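Local coordinates for surface presentation of antigens protein SpaO (Salmonella typhimurium, PDB 4YX7) that takes part in a secretory pathway that presents at the bacterial surface the determinants Salmonella needs to enter mammalian cells, at residues Ser19-Gln22 with Arg23-Gly27. Numbering follows the deposited sequence.
Sequences SDTQ and RSLLG
Thr-21 and Gln-22 meet Leu-25 round a type I beta turn, Gln-22 to Leu-25, a local contact in the middle fragment of SpaO, a member of the FliN/MopA/SpaO family. Here the long first strand, 9-22, an edge of the four-stranded antiparallel sheet within the chain, gives way to the loop leading to strand 34-36. The turn closes with one backbone hydrogen bond, Leu-25 N to Gln-22 O, 2.9 Å long and nearly straight at 166°. Arg-23 and Ser-24 fill the two corner positions.

Folding back in this way brings Leu-25 against the strand end, its CB directed at it. The methyl of Thr-21, CG2, lies anti to the backbone N (OG1 at chi1 -59°) and meets Leu-25 CB at 3.6 Å, with Leu-25 CD2 only slightly farther off. The other leucine methyl, CD1, turns to Gln-22, reaching its carbonyl O at 3.3 Å and its CB at 3.8 Å, so the two branches are shared between neighbouring strand residues. Thr-21 and Leu-25 are both buried; Thr-21 also packs on apolar side chains of two other chains, Leu-25 on one of these chains.

Beside the turn, the Gln-22 side chain starts with CG anti to the backbone N (chi1 180°) and bends at chi2, placing its amide beside Ser-24. Residues 19-22 pair with an antiparallel strand of a neighbouring chain, continuing the sheet across the interface, while Ser-19 OG is hydrogen-bonded to Leu-36 O and Arg-38 N of its own chain. The Leu-26 side chain rests on an aromatic side chain of another chain, and a cis peptide follows before Gly-27. Within the strand end, Thr-21 OG1 gives a weak hydrogen bond, 3.5 Å, to Ser-19 O.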
loop_
_atom_site.group_PDB
_atom_site.type_symbol
_atom_site.label_atom_id
_atom_site.label_comp_id
_atom_site.label_asym_id
_atom_site.label_seq_id
_atom_site.Cartn_x
_atom_site.Cartn_y
_atom_site.Cartn_z
ATOM N N SER A 19 -6.518 14.406 12.952
ATOM C CA SER A 19 -7.958 14.346 13.114
ATOM C C SER A 19 -8.334 15.013 14.420
ATOM O O SER A 19 -7.863 14.607 15.475
ATOM C CB SER A 19 -8.446 12.901 13.106
ATOM O OG SER A 19 -8.512 12.383 11.794
ATOM N N ASP A 20 -9.175 16.037 14.367
ATOM C CA ASP A 20 -9.701 16.607 15.599
ATOM C C ASP A 20 -10.733 15.669 16.228
ATOM O O ASP A 20 -11.771 15.360 15.632
ATOM C CB ASP A 20 -10.306 17.981 15.349
ATOM C CG ASP A 20 -9.356 19.110 15.703
ATOM O OD1 ASP A 20 -8.712 19.026 16.773
ATOM O OD2 ASP A 20 -9.263 20.088 14.924
ATOM N N THR A 21 -10.428 15.223 17.444
ATOM C CA THR A 21 -11.211 14.207 18.151
ATOM C C THR A 21 -11.939 14.802 19.357
ATOM O O THR A 21 -11.391 15.614 20.104
ATOM C CB THR A 21 -10.339 13.065 18.645
ATOM O OG1 THR A 21 -9.694 12.482 17.519
ATOM C CG2 THR A 21 -11.183 11.990 19.371
ATOM N N GLN A 22 -13.169 14.374 19.570
ATOM C CA GLN A 22 -13.946 14.983 20.595
ATOM C C GLN A 22 -13.348 14.141 21.744
ATOM O O GLN A 22 -13.209 12.915 21.594
ATOM C CB GLN A 22 -15.448 14.831 20.274
ATOM C CG GLN A 22 -16.526 15.392 21.211
ATOM C CD GLN A 22 -17.715 14.425 21.191
ATOM O OE1 GLN A 22 -17.783 13.540 20.319
ATOM N NE2 GLN A 22 -18.705 14.660 22.058
ATOM N N ARG A 23 -12.956 14.770 22.858
ATOM C CA ARG A 23 -12.253 14.022 23.900
ATOM C C ARG A 23 -13.136 12.904 24.454
ATOM O O ARG A 23 -12.653 11.974 25.096
ATOM C CB ARG A 23 -11.786 14.945 25.016
ATOM C CG ARG A 23 -10.874 16.055 24.553
ATOM C CD ARG A 23 -10.656 17.063 25.645
ATOM N NE ARG A 23 -10.131 18.316 25.121
ATOM C CZ ARG A 23 -8.878 18.735 25.262
ATOM N NH1 ARG A 23 -7.991 18.005 25.920
ATOM N NH2 ARG A 23 -8.514 19.900 24.746
ATOM N N SER A 24 -14.426 12.971 24.149
ATOM C CA SER A 24 -15.374 11.958 24.587
ATOM C C SER A 24 -15.155 10.600 23.919
ATOM O O SER A 24 -15.742 9.600 24.340
ATOM C CB SER A 24 -16.798 12.431 24.312
ATOM O OG SER A 24 -16.898 13.838 24.463
ATOM N N LEU A 25 -14.328 10.568 22.875
ATOM C CA LEU A 25 -14.062 9.326 22.152
ATOM C C LEU A 25 -13.109 8.441 22.924
ATOM O O LEU A 25 -13.319 7.240 23.022
ATOM C CB LEU A 25 -13.502 9.603 20.760
ATOM C CG LEU A 25 -14.583 9.779 19.690
ATOM C CD1 LEU A 25 -15.391 11.058 19.915
ATOM C CD2 LEU A 25 -13.999 9.734 18.301
ATOM N N LEU A 26 -12.056 9.036 23.468
ATOM C CA LEU A 26 -11.213 8.349 24.435
ATOM C C LEU A 26 -11.925 8.360 25.788
ATOM O O LEU A 26 -12.242 9.431 26.315
ATOM C CB LEU A 26 -9.855 9.032 24.547
ATOM C CG LEU A 26 -9.440 9.745 23.265
ATOM C CD1 LEU A 26 -8.241 10.637 23.464
ATOM C CD2 LEU A 26 -9.134 8.704 22.258
ATOM N N GLY A 27 -12.172 7.189 26.366
ATOM C CA GLY A 27 -11.731 5.936 25.806
ATOM C C GLY A 27 -12.871 5.031 25.381
ATOM O O GLY A 27 -13.281 4.131 26.112
#